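Bcl10-interacting CARD protein (Homo sapiens, PDB 4FH0) helps inhibit BCL10-induced activation of NF-kappa-B and associates with BCL10 through its caspase recruitment domain (CARD), the part of the protein described here. Local coordinates at residues Q5-R10 / D77-Y82; R31-L36 / K51-K56. The protein carries 2 engineered substitutions. One frame throughout, in Å; residues are numbered along the deposited sequence. Where two conformers were deposited one is given.

Interaction 1. Residues Q5-R10 / D77-Y82; sequences QTYCDR and DCQEFY. With SO4 (sulfate ion), chain C.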
ATOM      1  N   GLN A   5      15.169   7.423  -8.247  1.00 27.37           N
ATOM      2  CA  GLN A   5      13.737   7.708  -8.209  1.00 26.20           C
ATOM      3  C   GLN A   5      13.295   8.112  -6.804  1.00 23.77           C
ATOM      4  O   GLN A   5      13.790   7.561  -5.825  1.00 24.15           O
ATOM      5  CB  GLN A   5      12.936   6.456  -8.571  1.00 27.05           C
ATOM      6  CG  GLN A   5      13.012   6.003 -10.005  1.00 28.40           C
ATOM      7  CD  GLN A   5      12.136   4.788 -10.249  1.00 29.48           C
ATOM      8  OE1 GLN A   5      12.505   3.663  -9.909  1.00 30.11           O
ATOM      9  NE2 GLN A   5      10.956   5.014 -10.826  1.00 29.49           N
ATOM     10  N   THR A   6      12.345   9.036  -6.684  1.00 20.50           N
ATOM     11  CA  THR A   6      11.761   9.297  -5.368  1.00 17.39           C
ATOM     12  C   THR A   6      10.829   8.133  -5.044  1.00 14.18           C
ATOM     13  O   THR A   6      10.449   7.388  -5.934  1.00 13.04           O
ATOM     14  CB  THR A   6      10.954  10.603  -5.342  1.00 17.99           C
ATOM     15  OG1 THR A   6       9.755  10.449  -6.108  1.00 18.06           O
ATOM     16  CG2 THR A   6      11.777  11.772  -5.880  1.00 18.96           C
ATOM     17  N   TYR A   7      10.467   7.945  -3.780  1.00 13.70           N
ATOM     18  CA  TYR A   7       9.511   6.894  -3.470  1.00 12.32           C
ATOM     19  C   TYR A   7       8.174   7.107  -4.152  1.00 11.03           C
ATOM     20  O   TYR A   7       7.514   6.134  -4.472  1.00 10.97           O
ATOM     21  CB  TYR A   7       9.289   6.752  -1.973  1.00 14.03           C
ATOM     22  CG  TYR A   7      10.356   5.948  -1.302  1.00 16.73           C
ATOM     23  CD1 TYR A   7      10.351   4.569  -1.392  1.00 17.18           C
ATOM     24  CD2 TYR A   7      11.347   6.552  -0.565  1.00 19.07           C
ATOM     25  CE1 TYR A   7      11.281   3.813  -0.798  1.00 18.57           C
ATOM     26  CE2 TYR A   7      12.324   5.787   0.064  1.00 19.73           C
ATOM     27  CZ  TYR A   7      12.275   4.405  -0.070  1.00 19.50           C
ATOM     28  OH  TYR A   7      13.202   3.598   0.535  1.00 22.04           O
ATOM     29  N   CYS A   8       7.735   8.350  -4.333  1.00 10.13           N
ATOM     30  CA  CYS A   8       6.507   8.682  -5.082  0.67 10.90           C
ATOM     31  C   CYS A   8       6.619   8.204  -6.513  1.00 10.04           C
ATOM     32  O   CYS A   8       5.713   7.616  -7.078  1.00 10.00           O
ATOM     33  CB  CYS A   8       6.246  10.191  -5.113  0.67 13.62           C
ATOM     34  SG  CYS A   8       5.773  10.920  -3.542  0.67 16.14           S
ATOM     35  N   ASP A   9       7.758   8.496  -7.135  1.00  9.74           N
ATOM     36  CA  ASP A   9       7.970   8.019  -8.511  1.00  9.63           C
ATOM     37  C   ASP A   9       7.962   6.497  -8.577  1.00  9.05           C
ATOM     38  O   ASP A   9       7.375   5.907  -9.487  1.00  9.17           O
ATOM     39  CB  ASP A   9       9.303   8.497  -9.114  1.00 12.18           C
ATOM     40  CG  ASP A   9       9.413   9.974  -9.232  1.00 16.21           C
ATOM     41  OD1 ASP A   9       8.436  10.625  -9.657  1.00 15.68           O
ATOM     42  OD2 ASP A   9      10.517  10.472  -8.901  1.00 19.40           O
ATOM     43  N   ARG A  10       8.582   5.853  -7.598  1.00  8.67           N
ATOM     44  CA  ARG A  10       8.594   4.397  -7.572  1.00  8.82           C
ATOM     45  C   ARG A  10       7.172   3.866  -7.478  1.00  8.21           C
ATOM     46  O   ARG A  10       6.789   2.932  -8.192  1.00  8.58           O
ATOM     47  CB  ARG A  10       9.436   3.881  -6.400  1.00 10.06           C
ATOM     48  CG  ARG A  10      10.918   4.125  -6.592  1.00 11.89           C
ATOM     49  CD  ARG A  10      11.749   3.500  -5.476  1.00 13.69           C
ATOM     50  NE  ARG A  10      11.582   2.058  -5.464  1.00 14.62           N
ATOM     51  CZ  ARG A  10      11.846   1.262  -4.436  1.00 17.63           C
ATOM     52  NH1 ARG A  10      12.328   1.748  -3.302  1.00 19.77           N
ATOM     53  NH2 ARG A  10      11.616  -0.028  -4.561  1.00 18.83           N
ATOM     54  N   ASP A  77       4.959   9.175   2.965  1.00 16.81           N
ATOM     55  CA  ASP A  77       3.905   8.181   2.989  1.00 15.59           C
ATOM     56  C   ASP A  77       4.252   7.045   2.043  1.00 13.45           C
ATOM     57  O   ASP A  77       4.054   5.888   2.387  1.00 12.65           O
ATOM     58  CB  ASP A  77       2.563   8.827   2.669  1.00 18.89           C
ATOM     59  CG  ASP A  77       2.088   9.742   3.790  1.00 22.60           C
ATOM     60  OD1 ASP A  77       2.942  10.253   4.538  1.00 24.98           O
ATOM     61  OD2 ASP A  77       0.880   9.915   3.955  1.00 22.69           O
ATOM     62  N   CYS A  78       4.743   7.330   0.920  1.00 12.29           N
ATOM     63  CA  CYS A  78       5.139   6.322  -0.043  1.00 10.82           C
ATOM     64  C   CYS A  78       6.306   5.484   0.519  1.00 10.49           C
ATOM     65  O   CYS A  78       6.341   4.278   0.348  1.00  9.96           O
ATOM     66  CB  CYS A  78       5.493   6.986  -1.373  1.00 11.20           C
ATOM     67  SG  CYS A  78       4.059   7.739  -2.209  1.00 12.53           S
ATOM     68  N   GLN A  79       7.258   6.123   1.153  1.00 11.32           N
ATOM     69  CA  GLN A  79       8.357   5.401   1.792  1.00 12.47           C
ATOM     70  C   GLN A  79       7.846   4.408   2.836  1.00 10.92           C
ATOM     71  O   GLN A  79       8.275   3.251   2.869  1.00 10.70           O
ATOM     72  CB  GLN A  79       9.321   6.395   2.437  1.00 16.09           C
ATOM     73  CG  GLN A  79      10.485   5.708   3.121  1.00 20.30           C
ATOM     74  CD  GLN A  79      11.592   6.666   3.555  1.00 24.49           C
ATOM     75  OE1 GLN A  79      11.419   7.885   3.594  1.00 25.90           O
ATOM     76  NE2 GLN A  79      12.744   6.106   3.870  1.00 26.88           N
ATOM     77  N   GLU A  80       6.910   4.844   3.673  1.00 10.69           N
ATOM     78  CA  GLU A  80       6.359   3.965   4.689  1.00 10.54           C
ATOM     79  C   GLU A  80       5.615   2.804   4.055  1.00  9.52           C
ATOM     80  O   GLU A  80       5.658   1.695   4.570  1.00  9.74           O
ATOM     81  CB  GLU A  80       5.462   4.745   5.655  1.00 12.74           C
ATOM     82  CG  GLU A  80       6.209   5.789   6.464  1.00 16.99           C
ATOM     83  CD  GLU A  80       7.263   5.189   7.393  1.00 20.65           C
ATOM     84  OE1 GLU A  80       7.123   4.026   7.830  1.00 22.14           O
ATOM     85  OE2 GLU A  80       8.236   5.896   7.697  1.00 23.39           O
ATOM     86  N   PHE A  81       4.919   3.049   2.950  1.00  8.59           N
ATOM     87  CA  PHE A  81       4.260   1.962   2.255  1.00  7.93           C
ATOM     88  C   PHE A  81       5.274   0.898   1.833  1.00  6.61           C
ATOM     89  O   PHE A  81       5.031  -0.292   2.003  1.00  7.06           O
ATOM     90  CB  PHE A  81       3.478   2.456   1.038  1.00  8.56           C
ATOM     91  CG  PHE A  81       2.950   1.340   0.213  1.00  8.23           C
ATOM     92  CD1 PHE A  81       1.815   0.647   0.599  1.00  8.76           C
ATOM     93  CD2 PHE A  81       3.602   0.956  -0.943  1.00  9.73           C
ATOM     94  CE1 PHE A  81       1.337  -0.416  -0.174  1.00 10.17           C
ATOM     95  CE2 PHE A  81       3.152  -0.121  -1.676  1.00 10.30           C
ATOM     96  CZ  PHE A  81       2.012  -0.797  -1.304  1.00 10.77           C
ATOM     97  N   TYR A  82       6.406   1.307   1.257  1.00  6.20           N
ATOM     98  CA  TYR A  82       7.401   0.325   0.831  1.00  6.44           C
ATOM     99  C   TYR A  82       7.939  -0.467   2.004  1.00  6.76           C
ATOM    100  O   TYR A  82       8.194  -1.661   1.877  1.00  7.66           O
ATOM    101  CB  TYR A  82       8.527   0.959   0.029  1.00  7.23           C
ATOM    102  CG  TYR A  82       8.122   1.156  -1.419  1.00  8.13           C
ATOM    103  CD1 TYR A  82       7.583   2.348  -1.865  1.00  9.43           C
ATOM    104  CD2 TYR A  82       8.247   0.130  -2.333  1.00  9.82           C
ATOM    105  CE1 TYR A  82       7.192   2.501  -3.183  1.00 10.21           C
ATOM    106  CE2 TYR A  82       7.874   0.287  -3.659  1.00 10.11           C
ATOM    107  CZ  TYR A  82       7.335   1.461  -4.082  1.00  9.98           C
ATOM    108  OH  TYR A  82       6.919   1.621  -5.395  1.00 10.99           O
TER
HETATM  109  S   SO4 C 201      12.492  -0.467  -0.344  0.92 19.37           S
HETATM  110  O1  SO4 C 201      11.700  -0.772  -1.540  0.92 20.18           O
HETATM  111  O2  SO4 C 201      13.057   0.873  -0.466  0.92 20.48           O
HETATM  112  O3  SO4 C 201      11.681  -0.598   0.860  0.92 17.63           O
HETATM  113  O4  SO4 C 201      13.596  -1.440  -0.241  0.92 21.04           O
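Tyr-7 packs on Cys-78, Gln-79 and Tyr-82, and Arg-10 on Tyr-82, where the starts of helices 7-18 and 75-88 meet within the six-helix death fold of the CARD. The tight part lies round the buried Cys-78 and Tyr-82: Tyr-82 OH comes within 3.1 Å of Arg-10 C, Tyr-7 CB meets Cys-78 CB at 3.9 Å, and Tyr-7 CD1 meets Tyr-82 CD1 at 3.6 Å, the two rings inclined by 43°. The Arg-10 guanidinium stacks over one face of the Tyr-82 ring, tilted by 27° and offset toward the rim, with CZ 4.5 Å from the ring centroid, a cation-pi contact. Arg-10 NE hydrogen-bonds Ser-98 OG, and Tyr-82 OH hydrogen-bonds Asp-14 OD2. On the solvent side the exposed Gln-79 covers one face of Tyr-7: its CA makes a CH-pi contact 3.9 Å from the centroid, and its extended chain, CG anti to the backbone N (chi1 180°), runs on over CE2. A sulfate, probably from the crystallisation liquor, is hydrogen-bonded by Tyr-7 OH, Arg-10 NH1 and NH2, His-93 and Arg-99. Cys-8 and Cys-78 can form a redox-active disulfide, but in one of the two Cys-8 conformers SG lies 3.9 Å from Cys-78 SG, too far for a covalent bond.

Interaction 2. Residues R31-L36 / K51-K56; sequences RIILQL and KFRNPK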
ATOM      1  N   ARG A  31      -2.704  -6.353   6.736  1.00  8.24           N
ATOM      2  CA  ARG A  31      -1.555  -6.132   7.604  1.00  8.30           C
ATOM      3  C   ARG A  31      -0.781  -4.877   7.219  1.00  7.11           C
ATOM      4  O   ARG A  31      -0.248  -4.196   8.091  1.00  7.82           O
ATOM      5  CB  ARG A  31      -0.634  -7.336   7.582  1.00  9.49           C
ATOM      6  CG  ARG A  31      -1.279  -8.527   8.240  1.00 12.25           C
ATOM      7  CD  ARG A  31      -0.454  -9.743   8.073  1.00 16.08           C
ATOM      8  NE  ARG A  31      -1.020 -10.854   8.814  1.00 18.29           N
ATOM      9  CZ  ARG A  31      -0.791 -12.134   8.546  1.00 20.70           C
ATOM     10  NH1 ARG A  31      -0.025 -12.502   7.523  1.00 22.28           N
ATOM     11  NH2 ARG A  31      -1.351 -13.058   9.298  1.00 22.07           N
ATOM     12  N   ILE A  32      -0.697  -4.581   5.919  1.00  6.83           N
ATOM     13  CA  ILE A  32      -0.069  -3.364   5.463  1.00  6.93           C
ATOM     14  C   ILE A  32      -0.829  -2.147   5.999  1.00  6.89           C
ATOM     15  O   ILE A  32      -0.220  -1.182   6.466  1.00  7.64           O
ATOM     16  CB  ILE A  32      -0.007  -3.357   3.926  1.00  7.42           C
ATOM     17  CG1 ILE A  32       1.034  -4.392   3.463  1.00  7.90           C
ATOM     18  CG2 ILE A  32       0.352  -1.987   3.402  1.00  8.32           C
ATOM     19  CD1 ILE A  32       0.991  -4.726   1.972  1.00  9.26           C
ATOM     20  N   ILE A  33      -2.152  -2.192   5.929  1.00  7.69           N
ATOM     21  CA  ILE A  33      -2.966  -1.099   6.426  0.60  8.27           C
ATOM     22  C   ILE A  33      -2.715  -0.897   7.918  1.00  8.30           C
ATOM     23  O   ILE A  33      -2.562   0.235   8.396  1.00  9.10           O
ATOM     24  CB  ILE A  33      -4.435  -1.354   6.135  0.60  8.64           C
ATOM     25  CG1 ILE A  33      -4.690  -1.099   4.655  0.60  9.35           C
ATOM     26  CG2 ILE A  33      -5.346  -0.462   6.993  0.60  8.82           C
ATOM     27  CD1 ILE A  33      -5.955  -1.720   4.171  0.60  9.37           C
ATOM     28  N   LEU A  34      -2.647  -1.995   8.662  1.00  9.21           N
ATOM     29  CA  LEU A  34      -2.370  -1.888  10.092  1.00 10.49           C
ATOM     30  C   LEU A  34      -1.001  -1.278  10.365  1.00  9.06           C
ATOM     31  O   LEU A  34      -0.856  -0.435  11.243  1.00  9.27           O
ATOM     32  CB  LEU A  34      -2.516  -3.228  10.763  1.00 13.76           C
ATOM     33  CG  LEU A  34      -3.994  -3.598  10.861  1.00 17.19           C
ATOM     34  CD1 LEU A  34      -4.111  -4.961  11.472  1.00 19.01           C
ATOM     35  CD2 LEU A  34      -4.762  -2.575  11.679  1.00 19.13           C
ATOM     36  N   GLN A  35      -0.012  -1.670   9.583  1.00  8.88           N
ATOM     37  CA  GLN A  35       1.322  -1.108   9.698  1.00  9.48           C
ATOM     38  C   GLN A  35       1.308   0.409   9.485  1.00  9.11           C
ATOM     39  O   GLN A  35       2.022   1.141  10.155  1.00 10.69           O
ATOM     40  CB  GLN A  35       2.231  -1.756   8.662  1.00 10.63           C
ATOM     41  CG  GLN A  35       3.673  -1.522   8.909  1.00 14.16           C
ATOM     42  CD  GLN A  35       4.094  -2.190  10.193  1.00 18.36           C
ATOM     43  OE1 GLN A  35       3.701  -3.327  10.482  1.00 20.21           O
ATOM     44  NE2 GLN A  35       4.854  -1.490  10.973  1.00 21.12           N
ATOM     45  N   LEU A  36       0.476   0.862   8.550  1.00  8.79           N
ATOM     46  CA  LEU A  36       0.378   2.274   8.231  1.00  9.23           C
ATOM     47  C   LEU A  36      -0.531   3.046   9.204  1.00 10.48           C
ATOM     48  O   LEU A  36      -0.590   4.273   9.146  1.00 11.81           O
ATOM     49  CB  LEU A  36      -0.153   2.438   6.822  1.00  9.42           C
ATOM     50  CG  LEU A  36       0.721   1.891   5.713  1.00 10.68           C
ATOM     51  CD1 LEU A  36      -0.021   1.950   4.366  1.00 11.53           C
ATOM     52  CD2 LEU A  36       2.046   2.663   5.669  1.00 11.06           C
ATOM     53  N   LYS A  51     -11.889   2.076   5.980  1.00 14.95           N
ATOM     54  CA  LYS A  51     -12.291   2.189   4.586  1.00 15.54           C
ATOM     55  C   LYS A  51     -11.487   1.230   3.698  1.00 13.92           C
ATOM     56  O   LYS A  51     -12.055   0.510   2.859  1.00 14.84           O
ATOM     57  CB  LYS A  51     -12.092   3.636   4.116  1.00 17.54           C
ATOM     58  CG  LYS A  51     -12.328   3.862   2.631  1.00 19.13           C
ATOM     59  CD  LYS A  51     -12.226   5.334   2.285  1.00 20.26           C
ATOM     60  N   PHE A  52     -10.166   1.211   3.867  1.00 12.09           N
ATOM     61  CA  PHE A  52      -9.340   0.358   3.023  1.00 11.21           C
ATOM     62  C   PHE A  52      -9.405  -1.135   3.364  1.00 11.97           C
ATOM     63  O   PHE A  52      -8.970  -1.957   2.567  1.00 12.25           O
ATOM     64  CB  PHE A  52      -7.909   0.881   3.013  1.00 11.00           C
ATOM     65  CG  PHE A  52      -7.766   2.219   2.323  1.00 11.91           C
ATOM     66  CD1 PHE A  52      -8.230   2.416   1.033  1.00 13.60           C
ATOM     67  CD2 PHE A  52      -7.167   3.285   2.963  1.00 13.16           C
ATOM     68  CE1 PHE A  52      -8.106   3.636   0.420  1.00 14.87           C
ATOM     69  CE2 PHE A  52      -7.021   4.516   2.321  1.00 13.65           C
ATOM     70  CZ  PHE A  52      -7.504   4.678   1.061  1.00 14.13           C
ATOM     71  N   ARG A  53      -9.960  -1.469   4.529  1.00 13.63           N
ATOM     72  CA  ARG A  53     -10.155  -2.852   4.974  0.67 15.01           C
ATOM     73  C   ARG A  53     -11.603  -3.315   4.759  1.00 15.81           C
ATOM     74  O   ARG A  53     -11.955  -4.444   5.110  1.00 16.56           O
ATOM     75  CB  ARG A  53      -9.786  -2.996   6.472  0.67 15.34           C
ATOM     76  CG  ARG A  53      -8.295  -2.860   6.827  0.67 15.66           C
ATOM     77  CD  ARG A  53      -8.098  -2.598   8.341  0.67 16.36           C
ATOM     78  NE  ARG A  53      -8.392  -3.778   9.149  0.67 17.36           N
ATOM     79  CZ  ARG A  53      -7.531  -4.768   9.366  0.67 17.83           C
ATOM     80  NH1 ARG A  53      -6.310  -4.721   8.840  0.67 18.09           N
ATOM     81  NH2 ARG A  53      -7.888  -5.807  10.103  0.67 18.06           N
ATOM     82  N   ASN A  54     -12.446  -2.445   4.210  1.00 16.55           N
ATOM     83  CA  ASN A  54     -13.877  -2.715   4.096  1.00 18.91           C
ATOM     84  C   ASN A  54     -14.143  -3.954   3.264  1.00 19.93           C
ATOM     85  O   ASN A  54     -13.885  -3.968   2.061  1.00 19.85           O
ATOM     86  CB  ASN A  54     -14.582  -1.500   3.490  1.00 20.39           C
ATOM     87  CG  ASN A  54     -16.058  -1.721   3.293  1.00 22.00           C
ATOM     88  OD1 ASN A  54     -16.590  -2.739   3.691  1.00 21.33           O
ATOM     89  ND2 ASN A  54     -16.715  -0.778   2.652  1.00 23.90           N
ATOM     90  N   PRO A  55     -14.686  -5.009   3.897  1.00 22.41           N
ATOM     91  CA  PRO A  55     -14.855  -6.250   3.146  1.00 23.66           C
ATOM     92  C   PRO A  55     -15.894  -6.152   2.018  1.00 24.34           C
ATOM     93  O   PRO A  55     -15.901  -7.015   1.156  1.00 25.56           O
ATOM     94  CB  PRO A  55     -15.348  -7.241   4.214  1.00 23.93           C
ATOM     95  CG  PRO A  55     -14.950  -6.676   5.497  1.00 24.24           C
ATOM     96  CD  PRO A  55     -14.991  -5.189   5.325  1.00 23.59           C
ATOM     97  N   LYS A  56     -16.737  -5.123   2.021  1.00 23.77           N
ATOM     98  CA  LYS A  56     -17.796  -4.998   1.019  1.00 24.25           C
ATOM     99  C   LYS A  56     -17.280  -4.506  -0.344  1.00 23.62           C
ATOM    100  O   LYS A  56     -17.937  -4.713  -1.363  1.00 24.98           O
ATOM    101  CB  LYS A  56     -18.902  -4.062   1.535  1.00 24.52           C
TER
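The guanidinium of Arg-53 is laid against Leu-34: CD2 of the leucine sits over one face, 3.8 Å above the plane and offset toward the rim, while the backbone N of Arg-31 approaches the edge near NH1. The two side chains cross at about a right angle, and the closest touch is Leu-34 CG to Arg-53 NH1, 3.3 Å. This is contact of an aliphatic branch with a charged tip; no hydrogen bond joins the segments. Arg-53 gets there through a bend at chi3 (71°), which turns NE out of line with the chain before it. Before the bend, CG and CD run antiparallel to the Ile-33 side chain, Ile-33 CG2 lying 3.7 Å from Arg-53 CD. Both Ile-33 and Arg-53 have two conformers, and this is the packing of one of each. The buried end of the contact is Ile-33 CD1, wedged against Phe-52 CB at 3.5 Å and against the carbonyl O of Phe-52, an oxygen that also accepts a hydrogen bond from Arg-62. The Phe-52 ring turns from Ile-33 and packs on Asp-65 and Leu-66 of helix 59-73. In the loop after the helix, Asn-54 OD1 accepts from Lys-56 N at 2.9 Å, an Asx turn. The arrangement joins helix 26-37 to the end of the short helix 46-52 in the helical bundle of the CARD death fold.

From the N terminus, the chain enters interaction 1 at the start of helix 7-18, then runs along helix 26-37 into interaction 2. That contact closes a short loop when the end of helix 46-52 returns after 14 intervening residues. Interaction 1 closes only later, on helix 75-88, so its loop of 66 residues wholly encloses the smaller one: the two nest and do not cross. Their centres are about 19 Å apart, on opposite sides of the chain's centre, yet they meet in the interior, where Ile-32 and Leu-36 of helix 26-37 pack on Phe-81 of helix 75-88. Together they link four of the six helices.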